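Local atomic coordinates of probable oxidoreductase (Pseudomonas aeruginosa, PDB entry 4B7C), a protein that probably oxidises or reduces small-molecule substrates with NADP(H) as a member of the medium-chain dehydrogenase/reductase family, its physiological reaction not being established. Residues I219-D224 with K241-L246; T233-I238 with L266-N271; I7-Q12 with E311-F316. One frame throughout, in Å; residues are numbered along the deposited sequence.

Contact 1 of 3, residues I219-D224 with K241-L246; sequences IDVFFD and KARIVL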
loop_
_atom_site.group_PDB
_atom_site.type_symbol
_atom_site.label_atom_id
_atom_site.label_comp_id
_atom_site.label_asym_id
_atom_site.label_seq_id
_atom_site.Cartn_x
_atom_site.Cartn_y
_atom_site.Cartn_z
ATOM N N ILE B 219 3.676 14.855 4.708
ATOM C CA ILE B 219 3.467 13.821 5.735
ATOM C C ILE B 219 4.369 12.597 5.482
ATOM O O ILE B 219 4.269 11.943 4.453
ATOM C CB ILE B 219 1.991 13.383 5.789
ATOM C CG1 ILE B 219 1.083 14.592 6.047
ATOM C CG2 ILE B 219 1.771 12.318 6.865
ATOM C CD1 ILE B 219 -0.379 14.272 5.862
ATOM N N ASP B 220 5.272 12.325 6.419
ATOM C CA ASP B 220 6.239 11.219 6.302
ATOM C C ASP B 220 5.680 9.890 6.782
ATOM O O ASP B 220 5.991 8.838 6.225
ATOM C CB ASP B 220 7.494 11.520 7.107
ATOM C CG ASP B 220 8.245 12.722 6.574
ATOM O OD1 ASP B 220 8.716 12.645 5.419
ATOM O OD2 ASP B 220 8.350 13.735 7.307
ATOM N N VAL B 221 4.906 9.939 7.860
ATOM C CA VAL B 221 4.248 8.744 8.390
ATOM C C VAL B 221 2.805 9.056 8.670
ATOM O O VAL B 221 2.495 10.043 9.351
ATOM C CB VAL B 221 4.893 8.221 9.683
ATOM C CG1 VAL B 221 4.104 7.029 10.214
ATOM C CG2 VAL B 221 6.346 7.856 9.450
ATOM N N PHE B 222 1.922 8.236 8.127
ATOM C CA PHE B 222 0.515 8.292 8.475
ATOM C C PHE B 222 0.120 7.018 9.209
ATOM O O PHE B 222 0.177 5.902 8.667
ATOM C CB PHE B 222 -0.376 8.518 7.252
ATOM C CG PHE B 222 -1.846 8.572 7.567
ATOM C CD1 PHE B 222 -2.319 9.308 8.652
ATOM C CD2 PHE B 222 -2.766 7.902 6.787
ATOM C CE1 PHE B 222 -3.666 9.360 8.940
ATOM C CE2 PHE B 222 -4.119 7.954 7.066
ATOM C CZ PHE B 222 -4.569 8.677 8.150
ATOM N N PHE B 223 -0.283 7.205 10.459
ATOM C CA PHE B 223 -0.787 6.134 11.312
ATOM C C PHE B 223 -2.290 6.164 11.202
ATOM O O PHE B 223 -2.946 7.051 11.766
ATOM C CB PHE B 223 -0.324 6.355 12.771
ATOM C CG PHE B 223 -0.479 5.149 13.669
ATOM C CD1 PHE B 223 -1.722 4.647 13.989
ATOM C CD2 PHE B 223 0.634 4.538 14.227
ATOM C CE1 PHE B 223 -1.853 3.544 14.820
ATOM C CE2 PHE B 223 0.506 3.438 15.061
ATOM C CZ PHE B 223 -0.731 2.932 15.341
ATOM N N ASP B 224 -2.854 5.170 10.521
ATOM C CA ASP B 224 -4.291 5.159 10.212
ATOM C C ASP B 224 -5.104 4.172 11.035
ATOM O O ASP B 224 -4.911 2.953 10.962
ATOM C CB ASP B 224 -4.540 4.889 8.719
ATOM C CG ASP B 224 -5.983 5.182 8.305
ATOM O OD1 ASP B 224 -6.705 5.909 9.029
ATOM O OD2 ASP B 224 -6.404 4.714 7.231
ATOM N N LYS B 241 8.642 8.877 -0.215
ATOM C CA LYS B 241 9.020 7.726 0.639
ATOM C C LYS B 241 8.231 7.658 1.959
ATOM O O LYS B 241 8.705 7.127 2.964
ATOM C CB LYS B 241 10.540 7.684 0.908
ATOM C CG LYS B 241 11.338 7.261 -0.329
ATOM C CD LYS B 241 12.819 7.018 -0.248
ATOM C CE LYS B 241 13.321 5.956 -1.230
ATOM N NZ LYS B 241 12.926 4.547 -0.954
ATOM N N ALA B 242 7.009 8.180 1.936
ATOM C CA ALA B 242 6.132 8.120 3.087
ATOM C C ALA B 242 5.785 6.679 3.424
ATOM O O ALA B 242 5.774 5.806 2.550
ATOM C CB ALA B 242 4.855 8.885 2.813
ATOM N N ARG B 243 5.469 6.454 4.692
ATOM C CA ARG B 243 4.957 5.164 5.158
ATOM C C ARG B 243 3.590 5.363 5.756
ATOM O O ARG B 243 3.398 6.194 6.648
ATOM C CB ARG B 243 5.881 4.538 6.193
ATOM C CG ARG B 243 7.176 4.003 5.614
ATOM C CD ARG B 243 8.217 5.102 5.432
ATOM N NE ARG B 243 8.754 5.610 6.660
ATOM C CZ ARG B 243 9.183 6.852 6.862
ATOM N NH1 ARG B 243 9.128 7.833 5.947
ATOM N NH2 ARG B 243 9.673 7.100 8.046
ATOM N N ILE B 244 2.638 4.600 5.247
ATOM C CA ILE B 244 1.294 4.559 5.780
ATOM C C ILE B 244 1.083 3.219 6.464
ATOM O O ILE B 244 1.205 2.160 5.830
ATOM C CB ILE B 244 0.227 4.727 4.690
ATOM C CG1 ILE B 244 0.391 6.093 4.006
ATOM C CG2 ILE B 244 -1.169 4.582 5.275
ATOM C CD1 ILE B 244 -0.693 6.392 2.996
ATOM N N VAL B 245 0.783 3.256 7.761
ATOM C CA VAL B 245 0.495 2.032 8.493
ATOM C C VAL B 245 -0.989 1.932 8.773
ATOM O O VAL B 245 -1.597 2.843 9.346
ATOM C CB VAL B 245 1.342 1.899 9.783
ATOM C CG1 VAL B 245 1.202 3.111 10.668
ATOM C CG2 VAL B 245 0.955 0.634 10.531
ATOM N N LEU B 246 -1.574 0.820 8.333
ATOM C CA LEU B 246 -2.988 0.552 8.524
ATOM C C LEU B 246 -3.190 -0.363 9.736
ATOM O O LEU B 246 -2.730 -1.515 9.747
ATOM C CB LEU B 246 -3.601 -0.124 7.295
ATOM C CG LEU B 246 -3.418 0.584 5.958
ATOM C CD1 LEU B 246 -4.085 -0.263 4.871
ATOM C CD2 LEU B 246 -3.986 1.999 5.997
#
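Val221 to Asp224 and Arg243 to Leu246 pair residue for residue as the fourth and fifth parallel strands of the six-stranded Rossmann sheet, joined by a beta-alpha-beta crossover through helix 228-235. The strand axes run 4.8 Å apart and are inclined by 9°. Four backbone hydrogen bonds tie them: Arg243 N to Asp220 O, Phe222 N to Arg243 O, Val245 N to Phe222 O and Asp224 N to Val245 O, all 2.9 Å long.

One face carries Val221, Phe223, Arg243 and Val245. Val221 CG2 sits over a face of the Arg243 guanidinium, toward its rim and 3.7 Å from NH2. The arginine chain is bent at both chi2 and chi3, and NH1 returns to Lys241 O at 3.1 Å, an acceptor close to the guanidinium plane. Val245 holds CG1 between its backbone N and carbonyl carbon (chi1 54°), where this methyl meets Phe223 CD2 at 3.9 Å and lies 3.6 Å from Phe222 O. On the other face Phe222 CD2 touches Ile244 CG2 at 4.0 Å, and Leu246 CD2 lies beside Asp224, 3.8 Å from OD2. Helix 132-145 packs on Phe223 and Val245, helix 228-235 on Phe222 and Ile244.

The charged groups find their main partners elsewhere: Arg243 in a salt bridge with Glu151 and in bonds to the carbonyls of Gly145 and Gln146, Asp220 at Thr152 N, and Asp224 OD1 at Ser156 OG and the amides of Val226 and Gly227. Such multiple bonding fixes the rotation of the guanidinium and would favour a negative charge on the buried Asp224.

Contact 2 of 3, residues T233-I238 with L266-N271; sequences TVLTRI and LSLLVN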
loop_
_atom_site.group_PDB
_atom_site.type_symbol
_atom_site.label_atom_id
_atom_site.label_comp_id
_atom_site.label_asym_id
_atom_site.label_seq_id
_atom_site.Cartn_x
_atom_site.Cartn_y
_atom_site.Cartn_z
ATOM N N THR B 233 -7.821 11.870 1.971
ATOM C CA THR B 233 -7.329 13.249 2.005
ATOM C C THR B 233 -5.873 13.316 2.427
ATOM O O THR B 233 -5.084 14.086 1.879
ATOM C CB THR B 233 -8.175 14.131 2.950
ATOM O OG1 THR B 233 -9.542 14.094 2.531
ATOM C CG2 THR B 233 -7.688 15.574 2.932
ATOM N N VAL B 234 -5.500 12.505 3.406
ATOM C CA VAL B 234 -4.114 12.459 3.860
ATOM C C VAL B 234 -3.166 12.031 2.733
ATOM O O VAL B 234 -2.049 12.538 2.612
ATOM C CB VAL B 234 -3.972 11.526 5.082
ATOM C CG1 VAL B 234 -2.509 11.317 5.423
ATOM C CG2 VAL B 234 -4.741 12.110 6.263
ATOM N N LEU B 235 -3.629 11.098 1.912
ATOM C CA LEU B 235 -2.850 10.605 0.753
ATOM C C LEU B 235 -2.422 11.715 -0.206
ATOM O O LEU B 235 -1.360 11.631 -0.812
ATOM C CB LEU B 235 -3.646 9.550 -0.023
ATOM C CG LEU B 235 -3.563 8.126 0.552
ATOM C CD1 LEU B 235 -4.676 7.233 0.049
ATOM C CD2 LEU B 235 -2.201 7.527 0.228
ATOM N N THR B 236 -3.224 12.774 -0.315
ATOM C CA THR B 236 -2.864 13.914 -1.182
ATOM C C THR B 236 -1.672 14.715 -0.651
ATOM O O THR B 236 -1.085 15.510 -1.385
ATOM C CB THR B 236 -4.046 14.879 -1.396
ATOM O OG1 THR B 236 -4.356 15.561 -0.172
ATOM C CG2 THR B 236 -5.264 14.111 -1.873
ATOM N N ARG B 237 -1.302 14.494 0.609
ATOM C CA ARG B 237 -0.264 15.306 1.268
ATOM C C ARG B 237 0.956 14.536 1.743
ATOM O O ARG B 237 1.834 15.098 2.409
ATOM C CB ARG B 237 -0.883 16.071 2.440
ATOM C CG ARG B 237 -1.945 17.052 1.969
ATOM C CD ARG B 237 -1.424 18.049 0.895
ATOM N NE ARG B 237 -2.377 19.113 0.976
ATOM C CZ ARG B 237 -2.340 20.119 1.836
ATOM N NH1 ARG B 237 -1.314 20.289 2.672
ATOM N NH2 ARG B 237 -3.345 20.973 1.813
ATOM N N ILE B 238 1.026 13.252 1.396
ATOM C CA ILE B 238 2.174 12.444 1.811
ATOM C C ILE B 238 3.435 12.878 1.087
ATOM O O ILE B 238 3.393 13.351 -0.056
ATOM C CB ILE B 238 1.955 10.916 1.633
ATOM C CG1 ILE B 238 1.659 10.539 0.184
ATOM C CG2 ILE B 238 0.801 10.417 2.496
ATOM C CD1 ILE B 238 1.664 9.045 -0.064
ATOM N N LEU B 266 -2.988 6.259 -5.847
ATOM C CA LEU B 266 -1.863 6.444 -6.782
ATOM C C LEU B 266 -0.848 7.463 -6.299
ATOM O O LEU B 266 0.254 7.571 -6.838
ATOM C CB LEU B 266 -2.355 6.796 -8.190
ATOM C CG LEU B 266 -2.883 5.606 -8.995
ATOM C CD1 LEU B 266 -3.510 6.075 -10.306
ATOM C CD2 LEU B 266 -1.755 4.602 -9.254
ATOM N N SER B 267 -1.199 8.214 -5.259
ATOM C CA SER B 267 -0.210 9.044 -4.566
ATOM C C SER B 267 0.970 8.191 -4.092
ATOM O O SER B 267 2.097 8.669 -3.987
ATOM C CB SER B 267 -0.849 9.779 -3.379
ATOM O OG SER B 267 0.106 10.625 -2.769
ATOM N N LEU B 268 0.700 6.928 -3.792
ATOM C CA LEU B 268 1.767 5.957 -3.423
ATOM C C LEU B 268 2.770 5.730 -4.539
ATOM O O LEU B 268 3.963 5.528 -4.291
ATOM C CB LEU B 268 1.164 4.614 -3.026
ATOM C CG LEU B 268 0.280 4.578 -1.782
ATOM C CD1 LEU B 268 -0.401 3.223 -1.647
ATOM C CD2 LEU B 268 1.079 4.938 -0.539
ATOM N N LEU B 269 2.288 5.804 -5.773
ATOM C CA LEU B 269 3.160 5.766 -6.959
ATOM C C LEU B 269 3.937 7.079 -7.126
ATOM O O LEU B 269 5.166 7.090 -7.198
ATOM C CB LEU B 269 2.328 5.471 -8.217
ATOM C CG LEU B 269 3.043 5.503 -9.577
ATOM C CD1 LEU B 269 4.253 4.598 -9.612
ATOM C CD2 LEU B 269 2.068 5.082 -10.662
ATOM N N VAL B 270 3.203 8.185 -7.200
ATOM C CA VAL B 270 3.802 9.521 -7.389
ATOM C C VAL B 270 4.894 9.816 -6.363
ATOM O O VAL B 270 5.978 10.306 -6.692
ATOM C CB VAL B 270 2.711 10.604 -7.313
ATOM C CG1 VAL B 270 3.325 11.988 -7.471
ATOM C CG2 VAL B 270 1.666 10.353 -8.386
ATOM N N ASN B 271 4.619 9.447 -5.115
ATOM C CA ASN B 271 5.549 9.659 -4.002
ATOM C C ASN B 271 6.412 8.446 -3.631
ATOM O O ASN B 271 7.204 8.492 -2.684
ATOM C CB ASN B 271 4.749 10.129 -2.791
ATOM C CG ASN B 271 4.114 11.481 -3.030
ATOM O OD1 ASN B 271 4.825 12.468 -3.169
ATOM N ND2 ASN B 271 2.787 11.521 -3.123
HETATM O O HOH W 1 1.839 14.382 -1.869
#
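Above one face of the Asn271 carboxamide lie both the carbonyl oxygen and the CG1 methylene of Ile238: Ile238 O is 3.5 Å from Asn271 OD1, and Ile238 CG1 is 3.6 Å from Asn271 ND2. At the amide edge, ND2 turns back to its own segment. It donates 3.1 Å to Ser267 O, which is tilted 25° out of the amide plane, and makes a weak bond to Ser267 OG. These two ND2 bonds help set the turn of the carboxamide under Ile238. Ser267 O is gripped twice, since it also takes the Asn271 backbone N-H, the two donors arriving from opposite faces of its carbonyl plane.

Ser267 makes the direct polar link. With OG anti to its backbone N (chi1 -177°), the hydroxyl donates a short 2.6 Å bond to Leu235 O, approaching above the carbonyl plane by 28°. Ser267 OG also lies 3.3 Å from Ile238 CG1, so the hydroxyl meets the Leu235 carbonyl and the Ile238 chain side by side. Leu268 CD2 finishes the apolar side, 4.2 Å from both Leu235 CD2 and Ile238 CD1. A water donates to Thr236 O and, at 2.6 Å, to Ile238 O, and accepts a weak bond from Asn271 ND2.

Leu266 and Leu269 pack on Ala249 and Met278 of the second subunit, placing the short helix 267-270 near the dimer interface. The arrangement belongs to the Rossmann fold: the C-terminal end of crossover helix 228-235 and the turn after it meet the connection between the last two strands of the parallel sheet, 242-246 and 274-277.

Contact 3 of 3, residues I7-Q12 with E311-F316; sequences INRQYQ and EGLETF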
loop_
_atom_site.group_PDB
_atom_site.type_symbol
_atom_site.label_atom_id
_atom_site.label_comp_id
_atom_site.label_asym_id
_atom_site.label_seq_id
_atom_site.Cartn_x
_atom_site.Cartn_y
_atom_site.Cartn_z
ATOM N N ILE B 7 -22.822 -19.361 39.092
ATOM C CA ILE B 7 -23.339 -18.933 37.791
ATOM C C ILE B 7 -22.340 -18.070 37.028
ATOM O O ILE B 7 -21.769 -17.126 37.573
ATOM C CB ILE B 7 -24.689 -18.170 37.912
ATOM C CG1 ILE B 7 -25.778 -19.118 38.447
ATOM C CG2 ILE B 7 -25.114 -17.603 36.568
ATOM C CD1 ILE B 7 -26.257 -20.134 37.423
ATOM N N ASN B 8 -22.174 -18.385 35.749
ATOM C CA ASN B 8 -21.399 -17.549 34.828
ATOM C C ASN B 8 -22.346 -16.805 33.899
ATOM O O ASN B 8 -22.962 -17.406 33.028
ATOM C CB ASN B 8 -20.426 -18.410 34.009
ATOM C CG ASN B 8 -19.535 -17.585 33.092
ATOM O OD1 ASN B 8 -19.233 -16.415 33.377
ATOM N ND2 ASN B 8 -19.114 -18.186 31.979
ATOM N N ARG B 9 -22.467 -15.494 34.091
ATOM C CA ARG B 9 -23.282 -14.683 33.189
ATOM C C ARG B 9 -22.469 -14.411 31.932
ATOM O O ARG B 9 -21.279 -14.084 32.012
ATOM C CB ARG B 9 -23.703 -13.354 33.814
ATOM C CG ARG B 9 -24.475 -13.482 35.125
ATOM C CD ARG B 9 -24.663 -12.126 35.772
ATOM N NE ARG B 9 -23.389 -11.496 36.085
ATOM C CZ ARG B 9 -23.228 -10.202 36.329
ATOM N NH1 ARG B 9 -24.259 -9.361 36.302
ATOM N NH2 ARG B 9 -22.019 -9.738 36.591
ATOM N N GLN B 10 -23.130 -14.525 30.784
ATOM C CA GLN B 10 -22.479 -14.362 29.489
ATOM C C GLN B 10 -23.325 -13.548 28.527
ATOM O O GLN B 10 -24.550 -13.679 28.496
ATOM C CB GLN B 10 -22.241 -15.711 28.829
ATOM C CG GLN B 10 -21.552 -16.761 29.663
ATOM C CD GLN B 10 -21.407 -18.047 28.866
ATOM O OE1 GLN B 10 -22.374 -18.530 28.280
ATOM N NE2 GLN B 10 -20.186 -18.577 28.794
ATOM N N TYR B 11 -22.660 -12.724 27.736
ATOM C CA TYR B 11 -23.288 -12.126 26.570
ATOM C C TYR B 11 -22.903 -12.932 25.346
ATOM O O TYR B 11 -21.724 -13.022 24.991
ATOM C CB TYR B 11 -22.905 -10.668 26.387
ATOM C CG TYR B 11 -23.815 -9.738 27.121
ATOM C CD1 TYR B 11 -25.118 -9.519 26.679
ATOM C CD2 TYR B 11 -23.382 -9.070 28.263
ATOM C CE1 TYR B 11 -25.963 -8.658 27.353
ATOM C CE2 TYR B 11 -24.223 -8.218 28.947
ATOM C CZ TYR B 11 -25.515 -8.014 28.485
ATOM O OH TYR B 11 -26.346 -7.171 29.167
ATOM N N GLN B 12 -23.911 -13.536 24.723
ATOM C CA GLN B 12 -23.710 -14.303 23.502
ATOM C C GLN B 12 -24.117 -13.475 22.297
ATOM O O GLN B 12 -24.976 -12.606 22.395
ATOM C CB GLN B 12 -24.519 -15.587 23.520
ATOM C CG GLN B 12 -24.142 -16.535 24.636
ATOM C CD GLN B 12 -25.059 -17.740 24.716
ATOM O OE1 GLN B 12 -26.070 -17.810 24.019
ATOM N NE2 GLN B 12 -24.716 -18.693 25.581
ATOM N N GLU B 311 -18.778 0.526 34.862
ATOM C CA GLU B 311 -18.989 -0.605 35.758
ATOM C C GLU B 311 -20.206 -1.428 35.403
ATOM O O GLU B 311 -21.258 -0.888 35.054
ATOM C CB GLU B 311 -19.081 -0.137 37.212
ATOM C CG GLU B 311 -17.782 0.483 37.724
ATOM C CD GLU B 311 -17.761 0.670 39.233
ATOM O OE1 GLU B 311 -18.272 -0.232 39.912
ATOM O OE2 GLU B 311 -17.222 1.685 39.749
ATOM N N GLY B 312 -20.026 -2.744 35.459
ATOM C CA GLY B 312 -21.119 -3.692 35.331
ATOM C C GLY B 312 -21.182 -4.424 33.997
ATOM O O GLY B 312 -21.467 -3.826 32.951
ATOM N N LEU B 313 -20.933 -5.731 34.052
ATOM C CA LEU B 313 -21.005 -6.612 32.892
ATOM C C LEU B 313 -22.325 -6.437 32.135
ATOM O O LEU B 313 -22.351 -6.398 30.900
ATOM C CB LEU B 313 -20.868 -8.071 33.326
ATOM C CG LEU B 313 -21.018 -9.099 32.208
ATOM C CD1 LEU B 313 -19.828 -8.983 31.256
ATOM C CD2 LEU B 313 -21.129 -10.501 32.757
ATOM N N GLU B 314 -23.404 -6.311 32.901
ATOM C CA GLU B 314 -24.766 -6.194 32.368
ATOM C C GLU B 314 -24.954 -4.973 31.439
ATOM O O GLU B 314 -25.833 -4.979 30.593
ATOM C CB GLU B 314 -25.820 -6.220 33.515
ATOM C CG GLU B 314 -25.836 -4.996 34.444
ATOM C CD GLU B 314 -24.749 -5.010 35.517
ATOM O OE1 GLU B 314 -23.936 -5.965 35.573
ATOM O OE2 GLU B 314 -24.703 -4.042 36.314
ATOM N N THR B 315 -24.129 -3.942 31.606
ATOM C CA THR B 315 -24.202 -2.731 30.775
ATOM C C THR B 315 -23.516 -2.860 29.405
ATOM O O THR B 315 -23.545 -1.920 28.606
ATOM C CB THR B 315 -23.579 -1.506 31.472
ATOM O OG1 THR B 315 -22.148 -1.630 31.501
ATOM C CG2 THR B 315 -24.141 -1.339 32.897
ATOM N N PHE B 316 -22.944 -4.028 29.132
ATOM C CA PHE B 316 -22.125 -4.243 27.924
ATOM C C PHE B 316 -22.715 -3.705 26.588
ATOM O O PHE B 316 -22.063 -2.907 25.908
ATOM C CB PHE B 316 -21.742 -5.726 27.786
ATOM C CG PHE B 316 -21.121 -6.062 26.460
ATOM C CD1 PHE B 316 -19.858 -5.615 26.148
ATOM C CD2 PHE B 316 -21.839 -6.759 25.497
ATOM C CE1 PHE B 316 -19.305 -5.878 24.910
ATOM C CE2 PHE B 316 -21.296 -7.033 24.248
ATOM C CZ PHE B 316 -20.015 -6.588 23.955
#
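Glu314 faces away from strand 7-13 at its CB, but its chain doubles back: CG stands between the backbone N and the carbonyl carbon (chi1 69°) and CD is folded round at chi2 -80°, which brings CD round to the Arg9 side. Arg9 bends at chi3 and extends its guanidinium past Leu313. Their salt bridge, Arg9 NH1 to Glu314 OE1 at 3.5 Å, is a long, weak hydrogen bond in which the carboxylate oxygen comes to the guanidinium edge. The stronger partner of Arg9 is Asp104, in a salt bridge at NE. Leu313 CD2 lies over one face of the guanidinium, toward its rim, and also touches Arg9 O at 3.7 Å, while Leu313 CB lies 3.8 Å from Arg9 NH2.

Tyr11 makes the shorter polar link. Its hydroxyl donates to Glu314 O at 2.7 Å from a position tilted out of the carbonyl plane. Leu313 O is also at the tyrosine edge, 3.3 Å from CE2. Over one face of the same ring comes Phe316 CD2, 3.9 Å from Tyr11 CG, and Phe316 CB lies 3.7 Å from Tyr11 CE2. The two side chains run antiparallel alongside one another, their ring planes 43° apart. The buried tyrosine thus meets the 3-10 turn and the Phe316 that follows it, its hydroxyl bonding to a backbone carbonyl.

The turn itself is tied by the Thr315 hydroxyl and amide, which both bond to Gly312 O. Beyond the contact, Tyr11 stacks on Phe28 and Phe316 meets Phe26 edge-to-face, both partners belonging to strand 26-32, the antiparallel neighbour of 7-13. Phe316 and Thr315 also rest on Leu334 of strand 331-335. The contact therefore joins the N-terminal two-stranded antiparallel sheet to the turn between strand 307-311 and helix 316-321, near the chain's other end.

Contacts 1 and 2 form one part of the Rossmann domain, their centres about 10 Å apart. Helix 228-235 follows strand 219-224, and helix 267-270 follows strand 242-246, so the segments alternate along the chain. Two probable backbone hydrogen bonds join them, Lys241 N to Asn271 O at 2.9 Å and Ile219 N to Arg237 O at 3.0 Å, and Leu235 CD2 packs on Ile244 CD1. Contact 3 lies on the opposite side of the chain's centre, about 39 Å from contact 1 and about 45 Å from contact 2 between centres, and closes a loop enclosing both. In relatives the cofactor binds between the Rossmann and N-terminal GroES-like domains, so contact 3 probably lies outside the nucleotide-binding core.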